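Local atomic coordinates of microbial serine proteinases; subtilisin (Bacillus subtilis, PDB entry 2GKO), a protein that hydrolyses peptide bonds as a cold-adapted, calcium-loaded serine endopeptidase of the subtilisin family. Residues 31-36 with 99-104; 72-77 with 233-238; 52-57 with 116-121. All coordinates share one frame; numbering follows the deposited sequence.

All three contacts are largely buried, but interaction 3 lies further out, its centre about 18 Å from that of the chain against 12 Å for the others. Strand 97-102 joins 1 to 3: it pairs with strand 29-34 on one edge and with strand 48-53 on the other. Interaction 1 is chiefly backbone pairing of parallel strands, with side-chain contacts mostly on the face of Leu33 and Tyr101. Interaction 2 sets helix 71-80 against a short strand through hydroxyls on helix carbonyls and a buried histidine; it touches 1 near the active site, where Thr35 OG1 meets Gly72 N. Interaction 3 is a phenylalanine on a helix, bordered by partly exposed Glu117 and His121 and a lysine-histidine bond.

Interaction 1: 31-36 with 99-104; sequences AVLDTG and WAYKVL
Val32 and Asp34 pair with the strand of Trp99 and Tyr101 through alternating backbone bonds, the two chains running parallel with axes 19° apart. Val32 N gives to Trp99 O at 2.9 Å; Val32 O takes Tyr101 N, and Asp34 N gives to Tyr101 O at 3.1 Å. The series finishes on a carbonyl gripped twice: Asp34 O accepts from Val103 N at 2.8 Å, and from Leu104 N at 3.2 Å. Val103 N lies in the plane of that carbonyl, whereas Leu104 N comes from well above it, 54° out, where the chain leaves strand 97-102.

Apolar contacts gather on the face carrying Ala31, Leu33, Trp99 and Tyr101. Leu33 and Tyr101 point the same way, side by side, with Leu33 CD1 3.8 Å from Tyr101 CB. Val103 reaches back over the chain, its CG2 3.6 Å from Asp34 N. Past the strand ends, Leu104 CD1 settles against Thr35 CG2.

On the other face Lys102 runs fully extended, CG anti to its backbone N (chi1 -176°), so that its methylenes slide along the Thr35 carbonyl and CE lies 3.4 Å from Thr35 O. Its NZ goes on to a salt bridge with Asp106 and a bond to Thr66 O.

Asp34 OD1 turns back to accept Thr35 N at 2.8 Å through its anti lone pair, and the side chain also touches His71 and Ser138. Asp34-Thr35-Gly36 is the Asp-Thr-Gly signature of subtilases, which places the probable catalytic aspartate at the end of a central parallel strand.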
ATOM      1  N   ALA A  31      -0.235   7.538  -5.192  1.00  8.66           N
ATOM      2  CA  ALA A  31       1.137   7.940  -5.244  1.00  8.91           C
ATOM      3  C   ALA A  31       2.011   6.853  -4.637  1.00  8.63           C
ATOM      4  O   ALA A  31       2.035   6.657  -3.421  1.00  8.38           O
ATOM      5  CB  ALA A  31       1.333   9.291  -4.525  1.00  9.14           C
ATOM      6  N   VAL A  32       2.711   6.151  -5.500  1.00  7.96           N
ATOM      7  CA  VAL A  32       3.581   5.081  -5.099  1.00  8.76           C
ATOM      8  C   VAL A  32       4.962   5.663  -4.927  1.00  8.53           C
ATOM      9  O   VAL A  32       5.659   6.004  -5.900  1.00  9.52           O
ATOM     10  CB  VAL A  32       3.558   3.936  -6.135  1.00  8.96           C
ATOM     11  CG1 VAL A  32       4.552   2.879  -5.755  1.00  9.48           C
ATOM     12  CG2 VAL A  32       2.133   3.344  -6.236  1.00 10.33           C
ATOM     13  N   LEU A  33       5.359   5.798  -3.666  1.00  8.39           N
ATOM     14  CA  LEU A  33       6.657   6.370  -3.289  1.00  8.30           C
ATOM     15  C   LEU A  33       7.579   5.209  -3.069  1.00  7.86           C
ATOM     16  O   LEU A  33       7.456   4.462  -2.111  1.00  8.74           O
ATOM     17  CB  LEU A  33       6.519   7.232  -2.028  1.00  8.75           C
ATOM     18  CG  LEU A  33       6.039   8.665  -2.267  1.00  8.74           C
ATOM     19  CD1 LEU A  33       4.689   8.753  -2.972  1.00  9.59           C
ATOM     20  CD2 LEU A  33       5.970   9.349  -0.888  1.00 10.95           C
ATOM     21  N   ASP A  34       8.508   5.010  -3.996  1.00  8.04           N
ATOM     22  CA  ASP A  34       9.219   3.722  -4.049  1.00  7.48           C
ATOM     23  C   ASP A  34      10.439   3.833  -4.964  1.00  8.32           C
ATOM     24  O   ASP A  34      10.955   4.930  -5.171  1.00  7.00           O
ATOM     25  CB  ASP A  34       8.211   2.620  -4.482  1.00  7.14           C
ATOM     26  CG  ASP A  34       8.515   1.269  -3.878  1.00  6.94           C
ATOM     27  OD1 ASP A  34       9.663   0.747  -4.087  1.00  8.72           O
ATOM     28  OD2 ASP A  34       7.667   0.643  -3.211  1.00  8.76           O
ATOM     29  N   THR A  35      10.897   2.721  -5.561  1.00  7.28           N
ATOM     30  CA  THR A  35      12.086   2.687  -6.402  1.00  7.91           C
ATOM     31  C   THR A  35      11.843   3.211  -7.806  1.00  7.93           C
ATOM     32  O   THR A  35      12.744   3.134  -8.629  1.00  9.27           O
ATOM     33  CB  THR A  35      12.631   1.258  -6.511  1.00  7.43           C
ATOM     34  OG1 THR A  35      11.655   0.382  -7.103  1.00  8.20           O
ATOM     35  CG2 THR A  35      12.925   0.686  -5.134  1.00  8.37           C
ATOM     36  N   GLY A  36      10.638   3.726  -8.058  1.00  8.86           N
ATOM     37  CA  GLY A  36      10.205   4.175  -9.374  1.00  9.06           C
ATOM     38  C   GLY A  36       9.212   3.184  -9.911  1.00 10.14           C
ATOM     39  O   GLY A  36       8.845   2.243  -9.220  1.00 11.41           O
ATOM     40  N   TRP A  99       0.635   7.953  -9.684  1.00  9.53           N
ATOM     41  CA  TRP A  99       1.687   8.957  -9.517  1.00  9.89           C
ATOM     42  C   TRP A  99       2.907   8.203  -9.027  1.00  9.84           C
ATOM     43  O   TRP A  99       2.965   7.781  -7.870  1.00  9.77           O
ATOM     44  CB  TRP A  99       1.314  10.022  -8.489  1.00  9.88           C
ATOM     45  CG  TRP A  99       0.179  10.880  -8.865  1.00  9.95           C
ATOM     46  CD1 TRP A  99      -0.650  10.748  -9.960  1.00 10.97           C
ATOM     47  CD2 TRP A  99      -0.309  12.002  -8.138  1.00  9.91           C
ATOM     48  NE1 TRP A  99      -1.601  11.738  -9.957  1.00  9.95           N
ATOM     49  CE2 TRP A  99      -1.426  12.518  -8.843  1.00 11.23           C
ATOM     50  CE3 TRP A  99       0.088  12.635  -6.954  1.00  9.30           C
ATOM     51  CZ2 TRP A  99      -2.145  13.640  -8.398  1.00 11.99           C
ATOM     52  CZ3 TRP A  99      -0.625  13.743  -6.517  1.00 10.67           C
ATOM     53  CH2 TRP A  99      -1.712  14.240  -7.242  1.00 11.34           C
ATOM     54  N   ALA A 100       3.843   7.979  -9.939  1.00  9.56           N
ATOM     55  CA  ALA A 100       5.040   7.195  -9.678  1.00  9.52           C
ATOM     56  C   ALA A 100       6.090   8.186  -9.201  1.00  9.85           C
ATOM     57  O   ALA A 100       6.625   8.961 -10.004  1.00  9.61           O
ATOM     58  CB  ALA A 100       5.495   6.453 -10.948  1.00 10.11           C
ATOM     59  N   TYR A 101       6.346   8.191  -7.888  1.00  8.63           N
ATOM     60  CA  TYR A 101       7.329   9.092  -7.268  1.00  9.10           C
ATOM     61  C   TYR A 101       8.533   8.257  -6.816  1.00  9.65           C
ATOM     62  O   TYR A 101       8.420   7.433  -5.893  1.00  9.20           O
ATOM     63  CB  TYR A 101       6.704   9.803  -6.069  1.00  9.21           C
ATOM     64  CG  TYR A 101       5.752  10.940  -6.384  1.00  8.61           C
ATOM     65  CD1 TYR A 101       5.272  11.181  -7.681  1.00  9.18           C
ATOM     66  CD2 TYR A 101       5.305  11.781  -5.352  1.00  8.62           C
ATOM     67  CE1 TYR A 101       4.358  12.235  -7.942  1.00  9.12           C
ATOM     68  CE2 TYR A 101       4.438  12.836  -5.594  1.00  9.88           C
ATOM     69  CZ  TYR A 101       3.957  13.067  -6.891  1.00 10.77           C
ATOM     70  OH  TYR A 101       3.077  14.105  -7.077  1.00 11.45           O
ATOM     71  N   LYS A 102       9.688   8.449  -7.459  1.00  9.02           N
ATOM     72  CA  LYS A 102      10.887   7.685  -7.115  1.00  9.06           C
ATOM     73  C   LYS A 102      11.535   8.373  -5.917  1.00  9.98           C
ATOM     74  O   LYS A 102      11.949   9.518  -6.019  1.00 10.77           O
ATOM     75  CB  LYS A 102      11.845   7.559  -8.297  1.00  8.24           C
ATOM     76  CG  LYS A 102      13.066   6.708  -8.035  1.00  8.67           C
ATOM     77  CD  LYS A 102      13.861   6.506  -9.306  1.00 10.61           C
ATOM     78  CE  LYS A 102      15.042   5.607  -9.052  1.00 11.82           C
ATOM     79  NZ  LYS A 102      15.851   5.328 -10.292  1.00 12.38           N
ATOM     80  N   VAL A 103      11.571   7.675  -4.797  1.00 10.18           N
ATOM     81  CA  VAL A 103      12.195   8.159  -3.556  1.00 10.95           C
ATOM     82  C   VAL A 103      13.337   7.287  -3.039  1.00 12.52           C
ATOM     83  O   VAL A 103      14.050   7.693  -2.108  1.00 12.84           O
ATOM     84  CB  VAL A 103      11.138   8.331  -2.445  1.00 10.44           C
ATOM     85  CG1 VAL A 103      10.005   9.179  -2.945  1.00 11.52           C
ATOM     86  CG2 VAL A 103      10.626   6.970  -1.890  1.00  9.59           C
ATOM     87  N   LEU A 104      13.514   6.102  -3.627  1.00 13.78           N
ATOM     88  CA  LEU A 104      14.567   5.160  -3.261  1.00 16.66           C
ATOM     89  C   LEU A 104      15.492   5.119  -4.466  1.00 20.31           C
ATOM     90  O   LEU A 104      15.111   4.684  -5.550  1.00 20.20           O
ATOM     91  CB  LEU A 104      13.963   3.806  -2.952  1.00 16.46           C
ATOM     92  CG  LEU A 104      12.893   3.764  -1.862  1.00 16.53           C
ATOM     93  CD1 LEU A 104      12.392   2.344  -1.611  1.00 18.57           C
ATOM     94  CD2 LEU A 104      13.433   4.337  -0.583  1.00 16.89           C
TER

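Interaction 2: 72-77 with 233-238; sequences GTHVAG and VYSTWF
His74 lies flat against Ser235, whose CB sits 3.4 Å from the centroid of the imidazole and almost straight above it, a CH-pi contact over one face. The ring swings out with CG anti to the backbone N (chi1 -163°), which brings its NE2 edge to Val233 O at 2.9 Å; the bond is weak, bent to 123°, and NE2 has a second weak acceptor in Ala243 O. Trp237 stands nearly perpendicular to the imidazole, planes 85° apart, the two rings meeting rim to rim with Trp237 CE3 3.8 Å from His74 CD2.

The hydroxyls of the strand serve the helix carbonyls. Ser235 OG donates to His74 O at 2.7 Å, in the carbonyl plane and on a lone pair. Thr236 OG1 reaches Thr73 O at 2.7 Å from the face opposite to Gly77 N, its helical donor. Both hydroxyl oxygens lie close against Gly77 CA, 3.3 Å for Ser235 OG and 3.2 Å for Thr236 OG1, with no side chain there to bar the approach.

Strand 233-236 crosses helix 71-80 at a steep angle and pairs antiparallel with strand 242-245 through Val233 and Ser235. Met250 of helix 248-265 touches both His74 and Val233.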
ATOM      1  N   GLY A  72       8.983  -0.834  -6.894  1.00  7.88           N
ATOM      2  CA  GLY A  72       7.980   0.160  -7.163  1.00  7.78           C
ATOM      3  C   GLY A  72       7.009  -0.318  -8.235  1.00  7.64           C
ATOM      4  O   GLY A  72       5.817  -0.084  -8.135  1.00  7.08           O
ATOM      5  N   THR A  73       7.529  -0.979  -9.267  1.00  8.56           N
ATOM      6  CA  THR A  73       6.679  -1.498 -10.322  1.00  7.95           C
ATOM      7  C   THR A  73       5.743  -2.576  -9.772  1.00  8.34           C
ATOM      8  O   THR A  73       4.559  -2.601 -10.126  1.00  8.39           O
ATOM      9  CB  THR A  73       7.540  -2.002 -11.500  1.00  8.13           C
ATOM     10  OG1 THR A  73       8.327  -0.924 -12.039  1.00  7.00           O
ATOM     11  CG2 THR A  73       6.648  -2.453 -12.662  1.00  9.46           C
ATOM     12  N   HIS A  74       6.275  -3.438  -8.915  1.00  8.02           N
ATOM     13  CA  HIS A  74       5.531  -4.548  -8.296  1.00  7.64           C
ATOM     14  C   HIS A  74       4.370  -4.007  -7.444  1.00  8.52           C
ATOM     15  O   HIS A  74       3.204  -4.391  -7.576  1.00  8.12           O
ATOM     16  CB  HIS A  74       6.521  -5.431  -7.492  1.00  8.36           C
ATOM     17  CG  HIS A  74       5.982  -6.781  -7.158  1.00  6.86           C
ATOM     18  ND1 HIS A  74       4.992  -6.965  -6.229  1.00  8.42           N
ATOM     19  CD2 HIS A  74       6.289  -8.013  -7.636  1.00 10.17           C
ATOM     20  CE1 HIS A  74       4.672  -8.251  -6.187  1.00  9.04           C
ATOM     21  NE2 HIS A  74       5.432  -8.905  -7.042  1.00  7.79           N
ATOM     22  N   VAL A  75       4.706  -3.050  -6.597  1.00  7.77           N
ATOM     23  CA  VAL A  75       3.759  -2.386  -5.745  1.00  7.97           C
ATOM     24  C   VAL A  75       2.674  -1.679  -6.537  1.00  7.39           C
ATOM     25  O   VAL A  75       1.496  -1.800  -6.221  1.00  8.18           O
ATOM     26  CB  VAL A  75       4.559  -1.411  -4.820  1.00  7.99           C
ATOM     27  CG1 VAL A  75       3.672  -0.460  -4.068  1.00  9.50           C
ATOM     28  CG2 VAL A  75       5.420  -2.238  -3.859  1.00  9.73           C
ATOM     29  N   ALA A  76       3.072  -0.918  -7.560  1.00  7.66           N
ATOM     30  CA  ALA A  76       2.105  -0.244  -8.419  1.00  7.91           C
ATOM     31  C   ALA A  76       1.129  -1.236  -9.069  1.00  7.69           C
ATOM     32  O   ALA A  76      -0.076  -0.967  -9.126  1.00  8.47           O
ATOM     33  CB  ALA A  76       2.802   0.543  -9.474  1.00  7.92           C
ATOM     34  N   GLY A  77       1.641  -2.391  -9.466  1.00  8.71           N
ATOM     35  CA  GLY A  77       0.824  -3.407 -10.118  1.00  8.63           C
ATOM     36  C   GLY A  77      -0.233  -3.977  -9.186  1.00  9.00           C
ATOM     37  O   GLY A  77      -1.374  -4.209  -9.601  1.00  9.90           O
ATOM     38  N   VAL A 233       3.214 -12.885  -3.721  1.00  9.80           N
ATOM     39  CA  VAL A 233       2.379 -11.983  -4.531  1.00  9.03           C
ATOM     40  C   VAL A 233       3.008 -11.780  -5.914  1.00  9.55           C
ATOM     41  O   VAL A 233       4.137 -11.304  -6.050  1.00  8.64           O
ATOM     42  CB  VAL A 233       2.181 -10.628  -3.831  1.00  8.93           C
ATOM     43  CG1 VAL A 233       1.468  -9.626  -4.730  1.00  7.85           C
ATOM     44  CG2 VAL A 233       1.423 -10.812  -2.541  1.00  8.70           C
ATOM     45  N   TYR A 234       2.255 -12.169  -6.939  1.00  9.13           N
ATOM     46  CA  TYR A 234       2.664 -12.030  -8.331  1.00  8.99           C
ATOM     47  C   TYR A 234       2.188 -10.665  -8.773  1.00  8.01           C
ATOM     48  O   TYR A 234       1.045 -10.287  -8.541  1.00  8.76           O
ATOM     49  CB  TYR A 234       1.967 -13.118  -9.181  1.00  8.65           C
ATOM     50  CG  TYR A 234       2.172 -13.082 -10.675  1.00  9.92           C
ATOM     51  CD1 TYR A 234       3.217 -13.770 -11.247  1.00 10.65           C
ATOM     52  CD2 TYR A 234       1.299 -12.389 -11.511  1.00 11.52           C
ATOM     53  CE1 TYR A 234       3.388 -13.799 -12.625  1.00 12.53           C
ATOM     54  CE2 TYR A 234       1.477 -12.384 -12.891  1.00 12.44           C
ATOM     55  CZ  TYR A 234       2.508 -13.103 -13.434  1.00 11.37           C
ATOM     56  OH  TYR A 234       2.716 -13.127 -14.805  1.00 14.18           O
ATOM     57  N   SER A 235       3.066  -9.924  -9.433  1.00  7.57           N
ATOM     58  CA  SER A 235       2.733  -8.612  -9.953  1.00  7.65           C
ATOM     59  C   SER A 235       3.722  -8.229 -11.027  1.00  6.56           C
ATOM     60  O   SER A 235       4.582  -8.997 -11.414  1.00  7.23           O
ATOM     61  CB  SER A 235       2.737  -7.561  -8.816  1.00  7.24           C
ATOM     62  OG  SER A 235       2.209  -6.297  -9.228  1.00  8.87           O
ATOM     63  N   THR A 236       3.534  -7.025 -11.550  1.00  7.07           N
ATOM     64  CA  THR A 236       4.396  -6.433 -12.565  1.00  8.02           C
ATOM     65  C   THR A 236       5.834  -6.211 -12.065  1.00  8.16           C
ATOM     66  O   THR A 236       6.076  -6.054 -10.849  1.00  8.59           O
ATOM     67  CB  THR A 236       3.751  -5.101 -13.001  1.00  8.37           C
ATOM     68  OG1 THR A 236       3.385  -4.318 -11.851  1.00  8.47           O
ATOM     69  CG2 THR A 236       2.431  -5.344 -13.739  1.00 10.18           C
ATOM     70  N   TRP A 237       6.794  -6.207 -12.985  1.00  8.17           N
ATOM     71  CA  TRP A 237       8.210  -6.005 -12.638  1.00  8.32           C
ATOM     72  C   TRP A 237       8.844  -4.981 -13.563  1.00  9.22           C
ATOM     73  O   TRP A 237       8.300  -4.676 -14.639  1.00  9.71           O
ATOM     74  CB  TRP A 237       8.965  -7.316 -12.683  1.00  7.98           C
ATOM     75  CG  TRP A 237      10.240  -7.400 -11.875  1.00  7.46           C
ATOM     76  CD1 TRP A 237      11.479  -7.662 -12.355  1.00  9.01           C
ATOM     77  CD2 TRP A 237      10.366  -7.308 -10.452  1.00  7.43           C
ATOM     78  NE1 TRP A 237      12.378  -7.702 -11.322  1.00  7.87           N
ATOM     79  CE2 TRP A 237      11.723  -7.504 -10.149  1.00  6.87           C
ATOM     80  CE3 TRP A 237       9.475  -7.044  -9.404  1.00  7.29           C
ATOM     81  CZ2 TRP A 237      12.214  -7.465  -8.847  1.00  7.08           C
ATOM     82  CZ3 TRP A 237       9.967  -7.015  -8.114  1.00  9.16           C
ATOM     83  CH2 TRP A 237      11.316  -7.227  -7.858  1.00  8.01           C
ATOM     84  N   PHE A 238       9.990  -4.440 -13.143  1.00  8.72           N
ATOM     85  CA  PHE A 238      10.545  -3.269 -13.802  1.00  9.07           C
ATOM     86  C   PHE A 238      10.951  -3.561 -15.243  1.00  9.80           C
ATOM     87  O   PHE A 238      11.078  -2.626 -16.035  1.00 10.96           O
ATOM     88  CB  PHE A 238      11.753  -2.715 -13.044  1.00  8.86           C
ATOM     89  CG  PHE A 238      13.013  -3.487 -13.270  1.00  9.26           C
ATOM     90  CD1 PHE A 238      13.866  -3.145 -14.309  1.00  9.71           C
ATOM     91  CD2 PHE A 238      13.341  -4.594 -12.490  1.00  9.10           C
ATOM     92  CE1 PHE A 238      15.016  -3.890 -14.576  1.00  9.41           C
ATOM     93  CE2 PHE A 238      14.512  -5.332 -12.766  1.00 10.08           C
ATOM     94  CZ  PHE A 238      15.338  -4.972 -13.790  1.00 10.79           C
TER

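Interaction 3: 52-57 with 116-121; sequences KDFTVG and AEAIRH
Phe54 lays its ring on the helix at Ala118. From CB, which points toward the helix, CG lies anti to the carbonyl carbon (chi1 -67°), and it is 3.8 Å from Ala118 CB. The methyl sits almost over the middle of the ring, 3.7 Å from its centroid and 9° off the normal, a clean CH-pi contact. Of the two sides, CD1 leads to the preceding residue, meeting Glu117 CG at 3.7 Å near the ring plane; CE1 lies above Ala118 CA. CD2 and CE2 stay with the Ala118 methyl. At the tip, CZ reaches the next turn of the helix and meets His121 CD2 at 3.7 Å, the two ring planes 54° apart. One flat side chain therefore spans Glu117, Ala118 and His121 of the same helical face.

Beyond that tip stands Lys52; its chain, extended past CG, crosses His121 at about a right angle. Lys52 NZ donates to His121 NE2 at 2.8 Å, nearly in the imidazole plane. With NE2 accepting, the ring is probably neutral with its proton on ND1, and the lysine charge would favour that state.

The turn through Phe54 is held by Asp53: OD1 takes Thr55 N at 2.9 Å, an Asx turn, and Thr55 OG1 as well, on its syn lone pair.

Phe60 and Tyr101 also meet the Phe54 ring, making an aromatic cluster beside the helix. This is alpha/beta packing as in the subtilase fold: helix 112-129, in the crossover from strand 97-102 to 133-137, lies against the parallel sheet, and Phe54 fills the join just past the end of neighbouring strand 48-53.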
ATOM      1  N   LYS A  52       7.827  11.332 -11.355  1.00 11.04           N
ATOM      2  CA  LYS A  52       8.722  12.334 -10.780  1.00 11.55           C
ATOM      3  C   LYS A  52       9.788  11.628  -9.964  1.00 11.51           C
ATOM      4  O   LYS A  52       9.520  10.614  -9.305  1.00 10.44           O
ATOM      5  CB  LYS A  52       7.941  13.317  -9.914  1.00 11.26           C
ATOM      6  CG  LYS A  52       6.914  14.138 -10.708  1.00 12.14           C
ATOM      7  CD  LYS A  52       6.070  15.027  -9.837  1.00 12.19           C
ATOM      8  CE  LYS A  52       5.182  15.966 -10.683  1.00 10.82           C
ATOM      9  NZ  LYS A  52       4.150  16.667  -9.901  1.00 10.95           N
ATOM     10  N   ASP A  53      11.015  12.131 -10.051  1.00 11.71           N
ATOM     11  CA  ASP A  53      12.163  11.511  -9.406  1.00 11.89           C
ATOM     12  C   ASP A  53      12.730  12.449  -8.339  1.00 12.42           C
ATOM     13  O   ASP A  53      13.325  13.473  -8.671  1.00 12.79           O
ATOM     14  CB  ASP A  53      13.213  11.180 -10.446  1.00 12.14           C
ATOM     15  CG  ASP A  53      14.369  10.369  -9.904  1.00 11.92           C
ATOM     16  OD1 ASP A  53      14.480  10.131  -8.690  1.00 11.46           O
ATOM     17  OD2 ASP A  53      15.223   9.885 -10.670  1.00 14.05           O
ATOM     18  N   PHE A  54      12.568  12.064  -7.082  1.00 12.45           N
ATOM     19  CA  PHE A  54      13.027  12.839  -5.930  1.00 13.21           C
ATOM     20  C   PHE A  54      14.431  12.468  -5.475  1.00 14.45           C
ATOM     21  O   PHE A  54      14.933  13.049  -4.494  1.00 14.00           O
ATOM     22  CB  PHE A  54      12.027  12.688  -4.791  1.00 12.21           C
ATOM     23  CG  PHE A  54      10.712  13.325  -5.082  1.00 12.69           C
ATOM     24  CD1 PHE A  54      10.436  14.614  -4.641  1.00 14.23           C
ATOM     25  CD2 PHE A  54       9.756  12.667  -5.847  1.00 13.58           C
ATOM     26  CE1 PHE A  54       9.239  15.201  -4.921  1.00 13.47           C
ATOM     27  CE2 PHE A  54       8.554  13.257  -6.112  1.00 13.52           C
ATOM     28  CZ  PHE A  54       8.292  14.525  -5.668  1.00 14.50           C
ATOM     29  N   THR A  55      15.106  11.590  -6.217  1.00 15.97           N
ATOM     30  CA  THR A  55      16.448  11.132  -5.861  1.00 17.98           C
ATOM     31  C   THR A  55      17.553  11.819  -6.649  1.00 21.37           C
ATOM     32  O   THR A  55      18.722  11.591  -6.371  1.00 23.66           O
ATOM     33  CB  THR A  55      16.571   9.610  -6.039  1.00 17.25           C
ATOM     34  OG1 THR A  55      16.624   9.255  -7.438  1.00 14.96           O
ATOM     35  CG2 THR A  55      15.388   8.901  -5.433  1.00 15.48           C
ATOM     36  N   VAL A  56      17.162  12.613  -7.640  1.00 24.67           N
ATOM     37  CA  VAL A  56      18.077  13.356  -8.479  1.00 27.30           C
ATOM     38  C   VAL A  56      17.649  14.812  -8.366  1.00 29.89           C
ATOM     39  O   VAL A  56      16.468  15.163  -8.629  1.00 30.48           O
ATOM     40  CB  VAL A  56      18.032  12.892  -9.945  1.00 26.78           C
ATOM     41  CG1 VAL A  56      18.861  13.833 -10.835  1.00 28.51           C
ATOM     42  CG2 VAL A  56      18.549  11.457 -10.055  1.00 26.61           C
ATOM     43  N   GLY A  57      18.627  15.627  -7.954  1.00 32.48           N
ATOM     44  CA  GLY A  57      18.451  17.034  -7.616  1.00 34.07           C
ATOM     45  C   GLY A  57      17.623  17.255  -6.368  1.00 35.10           C
ATOM     46  O   GLY A  57      17.246  16.311  -5.670  1.00 36.42           O
ATOM     47  N   ALA A 116      10.639  12.472   2.346  1.00 13.31           N
ATOM     48  CA  ALA A 116       9.873  13.567   2.936  1.00 13.24           C
ATOM     49  C   ALA A 116       9.450  14.600   1.881  1.00 12.18           C
ATOM     50  O   ALA A 116       8.325  15.056   1.902  1.00 12.74           O
ATOM     51  CB  ALA A 116      10.676  14.220   4.065  1.00 13.92           C
ATOM     52  N   GLU A 117      10.339  14.931   0.954  1.00 12.42           N
ATOM     53  CA  GLU A 117      10.026  15.878  -0.103  1.00 12.94           C
ATOM     54  C   GLU A 117       8.887  15.349  -0.969  1.00 12.26           C
ATOM     55  O   GLU A 117       7.977  16.078  -1.345  1.00 11.37           O
ATOM     56  CB  GLU A 117      11.263  16.153  -0.944  1.00 14.27           C
ATOM     57  CG  GLU A 117      11.071  17.194  -2.034  1.00 18.52           C
ATOM     58  CD  GLU A 117      10.898  18.616  -1.507  1.00 26.63           C
ATOM     59  OE1 GLU A 117      10.987  18.847  -0.275  1.00 29.47           O
ATOM     60  OE2 GLU A 117      10.630  19.503  -2.346  1.00 31.08           O
ATOM     61  N   ALA A 118       8.928  14.057  -1.262  1.00 11.53           N
ATOM     62  CA  ALA A 118       7.874  13.446  -2.070  1.00 11.04           C
ATOM     63  C   ALA A 118       6.525  13.398  -1.377  1.00 10.67           C
ATOM     64  O   ALA A 118       5.490  13.627  -2.012  1.00 10.34           O
ATOM     65  CB  ALA A 118       8.300  12.036  -2.484  1.00 10.51           C
ATOM     66  N   ILE A 119       6.519  13.117  -0.074  1.00  9.95           N
ATOM     67  CA  ILE A 119       5.290  13.111   0.700  1.00 10.85           C
ATOM     68  C   ILE A 119       4.695  14.514   0.676  1.00 10.95           C
ATOM     69  O   ILE A 119       3.523  14.691   0.424  1.00 11.79           O
ATOM     70  CB  ILE A 119       5.537  12.661   2.159  1.00 10.02           C
ATOM     71  CG1 ILE A 119       6.000  11.195   2.214  1.00 10.76           C
ATOM     72  CG2 ILE A 119       4.260  12.800   2.971  1.00 12.05           C
ATOM     73  CD1 ILE A 119       6.586  10.843   3.538  1.00 10.21           C
ATOM     74  N   ARG A 120       5.522  15.518   0.970  1.00 11.98           N
ATOM     75  CA  ARG A 120       5.032  16.885   0.939  1.00 12.22           C
ATOM     76  C   ARG A 120       4.515  17.271  -0.437  1.00 11.66           C
ATOM     77  O   ARG A 120       3.489  17.919  -0.529  1.00 12.25           O
ATOM     78  CB  ARG A 120       6.108  17.866   1.392  1.00 11.84           C
ATOM     79  CG  ARG A 120       6.485  17.720   2.868  1.00 14.74           C
ATOM     80  CD  ARG A 120       7.568  18.667   3.293  1.00 17.70           C
ATOM     81  NE  ARG A 120       7.167  20.025   2.967  1.00 22.17           N
ATOM     82  CZ  ARG A 120       6.454  20.825   3.766  1.00 23.85           C
ATOM     83  NH1 ARG A 120       6.127  22.038   3.329  1.00 21.29           N
ATOM     84  NH2 ARG A 120       6.074  20.427   4.993  1.00 22.96           N
ATOM     85  N   HIS A 121       5.232  16.891  -1.482  1.00 11.93           N
ATOM     86  CA  HIS A 121       4.827  17.218  -2.842  1.00 12.08           C
ATOM     87  C   HIS A 121       3.468  16.618  -3.193  1.00 12.09           C
ATOM     88  O   HIS A 121       2.627  17.277  -3.800  1.00 12.25           O
ATOM     89  CB  HIS A 121       5.890  16.809  -3.859  1.00 12.34           C
ATOM     90  CG  HIS A 121       5.569  17.251  -5.255  1.00 14.26           C
ATOM     91  ND1 HIS A 121       5.433  18.584  -5.598  1.00 16.61           N
ATOM     92  CD2 HIS A 121       5.274  16.544  -6.372  1.00 13.76           C
ATOM     93  CE1 HIS A 121       5.116  18.673  -6.880  1.00 17.20           C
ATOM     94  NE2 HIS A 121       5.016  17.451  -7.371  1.00 15.24           N
TER